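Local coordinates for uncharacterized protein (Streptococcus mutans, PDB 3L9A) that is of unknown function but forms the C-terminal domain of a longer, phage-associated protein that is predicted to carry a CHAP (peptidase C51) domain, at residues R9-I14 / Q72-I77; V13-E18 / V24-G29. All coordinates share one frame; numbering follows the deposited sequence.

Overall arrangement
Both interactions start from strand 11-15, which lies inside a mixed sheet between strands 61-66 and 31-35. Interaction 1 is buried and sets one face of this strand against helix 68-78. Interaction 2 lies at the surface, where the strand runs out and the chain returns after the small hairpin of strands 19-21 and 24-26. Their centres are about 13 Å apart, and they share V13 and I14. V13 points its side chain into interaction 1, while I14 touches G29 in interaction 2. A sodium ion lies about 5 Å from the side chain of I14 but about 11 Å from that of V13.

Interaction 1: R9-I14 / Q72-I77; sequences RDFFVI and QRIVEI
I74 meets F11 and V13 through a single methyl group. This apolar contact is small and buried. I74 CD1 lies at the edge of the F11 ring, near its plane, 4.0 Å from F11 CE1 and 4.1 Å from F11 CZ. The same methyl lies 4.3 Å from V13 CG1, and V13 CG1 sits in plane at the ring edge. The extended end of I74 (chi2 173°) carries CD1 from the helix to the strand. The backbones are well separated: CA of V13 and CA of I74 are 10.4 Å apart. F51 of the second subunit also packs on I74.

No polar bond crosses between the segments; the salt bridge lies within the helix. R73 NH1 meets E76 OE1 at 2.8 Å, with an N-H...O angle of 162°. The carboxylate oxygen uses its syn lone pair and lies in the guanidinium plane. Q48 of the second subunit also hydrogen-bonds E76 OE1.

F12 points to the other side of the strand, toward helix 46-55. This is helix-on-sheet packing in an alpha/beta domain. In a beta-alpha-beta crossover, helix 68-78 links strands 61-66 and 81-83, which run the same way at the sheet's two ends within this chain.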
# COMPACT_ATOMS: atom_id res chain seq x y z
N ARG A 9 -3.02 1.18 -6.26
CA ARG A 9 -3.90 0.02 -6.12
C ARG A 9 -3.59 -1.08 -7.14
O ARG A 9 -2.94 -0.83 -8.15
CB ARG A 9 -5.37 0.46 -6.24
CG ARG A 9 -5.78 1.06 -7.57
CD ARG A 9 -7.10 1.84 -7.49
NE ARG A 9 -6.93 3.25 -7.14
CZ ARG A 9 -7.43 3.83 -6.04
NH1 ARG A 9 -8.15 3.13 -5.18
NH2 ARG A 9 -7.21 5.13 -5.81
N ASP A 10 -4.06 -2.29 -6.88
CA ASP A 10 -3.95 -3.36 -7.85
C ASP A 10 -4.86 -3.06 -9.05
O ASP A 10 -5.87 -2.36 -8.92
CB ASP A 10 -4.37 -4.68 -7.22
CG ASP A 10 -3.48 -5.11 -6.05
OD1 ASP A 10 -2.33 -4.62 -5.92
OD2 ASP A 10 -3.96 -5.96 -5.27
N PHE A 11 -4.52 -3.61 -10.21
CA PHE A 11 -5.36 -3.44 -11.40
C PHE A 11 -5.18 -4.62 -12.33
O PHE A 11 -4.20 -5.37 -12.21
CB PHE A 11 -5.08 -2.11 -12.12
CG PHE A 11 -3.65 -1.92 -12.58
CD1 PHE A 11 -3.24 -2.31 -13.85
CD2 PHE A 11 -2.72 -1.29 -11.76
CE1 PHE A 11 -1.94 -2.07 -14.30
CE2 PHE A 11 -1.40 -1.07 -12.20
CZ PHE A 11 -1.02 -1.46 -13.47
N PHE A 12 -6.12 -4.79 -13.25
CA PHE A 12 -5.99 -5.80 -14.30
C PHE A 12 -5.61 -5.16 -15.63
O PHE A 12 -6.04 -4.04 -15.95
CB PHE A 12 -7.33 -6.49 -14.56
CG PHE A 12 -7.78 -7.47 -13.51
CD1 PHE A 12 -6.99 -8.56 -13.13
CD2 PHE A 12 -9.06 -7.36 -12.96
CE1 PHE A 12 -7.46 -9.49 -12.20
CE2 PHE A 12 -9.53 -8.29 -12.04
CZ PHE A 12 -8.73 -9.35 -11.66
N VAL A 13 -4.86 -5.91 -16.43
CA VAL A 13 -4.74 -5.64 -17.86
C VAL A 13 -5.04 -6.95 -18.59
O VAL A 13 -5.00 -8.02 -17.99
CB VAL A 13 -3.35 -5.08 -18.28
CG1 VAL A 13 -3.06 -3.76 -17.57
CG2 VAL A 13 -2.23 -6.08 -18.04
N ILE A 14 -5.33 -6.84 -19.89
CA ILE A 14 -5.59 -8.01 -20.73
C ILE A 14 -4.68 -7.91 -21.94
O ILE A 14 -4.65 -6.87 -22.59
CB ILE A 14 -7.07 -8.11 -21.18
CG1 ILE A 14 -8.01 -7.96 -19.98
CG2 ILE A 14 -7.31 -9.42 -21.91
CD1 ILE A 14 -9.48 -8.12 -20.32
N GLN A 72 5.83 -2.79 -20.57
CA GLN A 72 7.11 -2.15 -20.28
C GLN A 72 6.94 -0.86 -19.48
O GLN A 72 7.75 -0.57 -18.61
CB GLN A 72 7.90 -1.91 -21.57
CG GLN A 72 9.30 -1.31 -21.34
CD GLN A 72 10.20 -2.20 -20.50
OE1 GLN A 72 10.03 -3.42 -20.46
NE2 GLN A 72 11.19 -1.60 -19.83
N ARG A 73 5.87 -0.11 -19.74
CA ARG A 73 5.58 1.05 -18.91
C ARG A 73 5.31 0.63 -17.46
O ARG A 73 5.71 1.33 -16.54
CB ARG A 73 4.39 1.83 -19.47
CG ARG A 73 4.66 2.59 -20.74
CD ARG A 73 5.46 3.87 -20.48
NE ARG A 73 5.59 4.63 -21.72
CZ ARG A 73 6.72 5.08 -22.24
NH1 ARG A 73 7.89 4.92 -21.62
NH2 ARG A 73 6.68 5.75 -23.39
N ILE A 74 4.62 -0.49 -17.26
CA ILE A 74 4.37 -0.98 -15.92
C ILE A 74 5.71 -1.29 -15.22
O ILE A 74 5.90 -0.96 -14.04
CB ILE A 74 3.43 -2.21 -15.92
CG1 ILE A 74 2.06 -1.82 -16.48
CG2 ILE A 74 3.32 -2.78 -14.51
CD1 ILE A 74 1.11 -2.98 -16.68
N VAL A 75 6.65 -1.91 -15.94
CA VAL A 75 7.98 -2.15 -15.41
C VAL A 75 8.68 -0.83 -15.03
O VAL A 75 9.22 -0.70 -13.93
CB VAL A 75 8.84 -2.98 -16.40
CG1 VAL A 75 10.29 -3.06 -15.95
CG2 VAL A 75 8.24 -4.37 -16.58
N GLU A 76 8.63 0.15 -15.93
CA GLU A 76 9.31 1.42 -15.69
C GLU A 76 8.79 2.16 -14.47
O GLU A 76 9.56 2.66 -13.64
CB GLU A 76 9.14 2.36 -16.89
CG GLU A 76 9.89 1.93 -18.13
CD GLU A 76 9.38 2.62 -19.39
OE1 GLU A 76 8.53 3.52 -19.30
OE2 GLU A 76 9.85 2.22 -20.47
N ILE A 77 7.46 2.23 -14.38
CA ILE A 77 6.83 3.09 -13.40
C ILE A 77 6.70 2.37 -12.06
O ILE A 77 6.93 2.98 -11.02
CB ILE A 77 5.44 3.63 -13.86
CG1 ILE A 77 5.59 4.77 -14.88
CG2 ILE A 77 4.69 4.25 -12.70
CD1 ILE A 77 6.36 4.44 -16.09

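Interaction 2: V13-E18 / V24-G29; sequences VITNSE and VHYAKG
The backbones of T15-E18 and Y26-G29 pass close to each other, with the CA atoms of S17 and K28 only 4.0 Å apart and the end-to-end directions of 14-18 and 25-29 differing by 126°. G29 N donates a hydrogen bond to T15 O at 3.1 Å. E18 CA makes a CA-H...O contact with Y26 O at 3.3 Å.

T15 is the central side chain. Its hydroxyl sits between the backbone N and the carbonyl carbon (chi1 64°), facing the returning chain. T15 OG1 donates to A27 O at 2.7 Å, in the carbonyl plane and on a lone pair. The amide of A30 also bonds to this hydroxyl. T15 CG2 touches CB of Y26, whose side chain crosses it at about a right angle. The phenol end of Y26 leads away to bond E83 O. Nearby, I14 CG2 packs on G29 C at 3.6 Å.

At the surface, the extended E18 side chain crosses that of H25 obliquely. E18 OE1 lies in the imidazole plane, at the ring edge, 3.2 Å from H25 CE1. The carboxylate itself stands almost upright to the ring, 84° from its plane. K28 is fully extended, and its methylenes run beside N16 O and the S17 backbone. One water donates to E18 OE2 at 2.6 Å and accepts from K28 N at 2.9 Å. Another water donates to N16 O and accepts a weak bond from K28 NZ.

The chain is thus closed at the base of the hairpin by one backbone hydrogen bond and one from the T15 hydroxyl. At the surface, water links the E18 carboxylate to the backbone amide of K28, while the water link from K28 NZ to N16 O is weak at the lysine end.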
# COMPACT_ATOMS: atom_id res chain seq x y z
N VAL A 13 -4.86 -5.91 -16.43
CA VAL A 13 -4.74 -5.64 -17.86
C VAL A 13 -5.04 -6.95 -18.59
O VAL A 13 -5.00 -8.02 -17.99
CB VAL A 13 -3.35 -5.08 -18.28
CG1 VAL A 13 -3.06 -3.76 -17.57
CG2 VAL A 13 -2.23 -6.08 -18.04
N ILE A 14 -5.33 -6.84 -19.89
CA ILE A 14 -5.59 -8.01 -20.73
C ILE A 14 -4.68 -7.91 -21.94
O ILE A 14 -4.65 -6.87 -22.59
CB ILE A 14 -7.07 -8.11 -21.18
CG1 ILE A 14 -8.01 -7.96 -19.98
CG2 ILE A 14 -7.31 -9.42 -21.91
CD1 ILE A 14 -9.48 -8.12 -20.32
N THR A 15 -3.94 -8.97 -22.24
CA THR A 15 -2.99 -8.89 -23.37
C THR A 15 -3.72 -8.78 -24.70
O THR A 15 -4.76 -9.43 -24.92
CB THR A 15 -2.05 -10.09 -23.41
OG1 THR A 15 -2.83 -11.27 -23.63
CG2 THR A 15 -1.25 -10.20 -22.11
N ASN A 16 -3.17 -7.96 -25.60
CA ASN A 16 -3.78 -7.73 -26.91
C ASN A 16 -3.46 -8.80 -27.95
O ASN A 16 -4.06 -8.82 -29.02
CB ASN A 16 -3.38 -6.36 -27.46
CG ASN A 16 -1.93 -6.30 -27.93
OD1 ASN A 16 -1.11 -7.16 -27.58
ND2 ASN A 16 -1.60 -5.28 -28.71
N SER A 17 -2.49 -9.67 -27.64
CA SER A 17 -2.03 -10.69 -28.58
C SER A 17 -1.18 -11.66 -27.78
O SER A 17 -0.93 -11.46 -26.59
CB SER A 17 -1.19 -10.06 -29.70
OG SER A 17 -0.08 -9.37 -29.17
N GLU A 18 -0.75 -12.73 -28.43
CA GLU A 18 0.13 -13.73 -27.84
C GLU A 18 1.58 -13.26 -27.95
O GLU A 18 2.05 -12.88 -29.04
CB GLU A 18 -0.08 -15.06 -28.56
CG GLU A 18 0.79 -16.20 -28.04
CD GLU A 18 0.31 -17.57 -28.50
OE1 GLU A 18 1.15 -18.48 -28.57
OE2 GLU A 18 -0.89 -17.74 -28.78
N VAL A 24 8.16 -14.39 -19.92
CA VAL A 24 6.93 -15.12 -19.63
C VAL A 24 6.04 -15.17 -20.87
O VAL A 24 5.76 -14.13 -21.47
CB VAL A 24 6.15 -14.45 -18.49
CG1 VAL A 24 4.88 -15.23 -18.20
CG2 VAL A 24 7.03 -14.31 -17.23
N HIS A 25 5.60 -16.36 -21.25
CA HIS A 25 4.62 -16.50 -22.32
C HIS A 25 3.23 -16.14 -21.85
O HIS A 25 2.75 -16.66 -20.83
CB HIS A 25 4.62 -17.93 -22.86
CG HIS A 25 3.45 -18.26 -23.73
ND1 HIS A 25 3.38 -17.89 -25.06
CD2 HIS A 25 2.30 -18.90 -23.46
CE1 HIS A 25 2.24 -18.32 -25.57
NE2 HIS A 25 1.56 -18.93 -24.62
N TYR A 26 2.56 -15.29 -22.63
CA TYR A 26 1.15 -14.97 -22.41
C TYR A 26 0.35 -15.27 -23.67
O TYR A 26 0.71 -14.81 -24.75
CB TYR A 26 0.97 -13.50 -22.03
CG TYR A 26 1.66 -13.11 -20.74
CD1 TYR A 26 1.31 -13.70 -19.53
CD2 TYR A 26 2.67 -12.16 -20.73
CE1 TYR A 26 1.94 -13.35 -18.34
CE2 TYR A 26 3.32 -11.81 -19.55
CZ TYR A 26 2.95 -12.40 -18.36
OH TYR A 26 3.58 -12.04 -17.19
N ALA A 27 -0.75 -16.02 -23.52
CA ALA A 27 -1.72 -16.13 -24.62
C ALA A 27 -2.37 -14.78 -24.90
O ALA A 27 -2.38 -13.89 -24.04
CB ALA A 27 -2.80 -17.16 -24.27
N LYS A 28 -2.94 -14.63 -26.09
CA LYS A 28 -3.84 -13.52 -26.35
C LYS A 28 -5.01 -13.57 -25.36
O LYS A 28 -5.54 -14.64 -25.09
CB LYS A 28 -4.36 -13.59 -27.79
CG LYS A 28 -5.32 -12.47 -28.15
CD LYS A 28 -5.70 -12.49 -29.64
CE LYS A 28 -6.76 -11.44 -29.93
NZ LYS A 28 -7.07 -11.34 -31.38
N GLY A 29 -5.40 -12.42 -24.82
CA GLY A 29 -6.53 -12.38 -23.90
C GLY A 29 -6.20 -12.83 -22.48
O GLY A 29 -7.10 -13.05 -21.68
O HOH W 1 -4.31 -9.32 -31.61
O HOH W 2 -3.14 -16.93 -27.87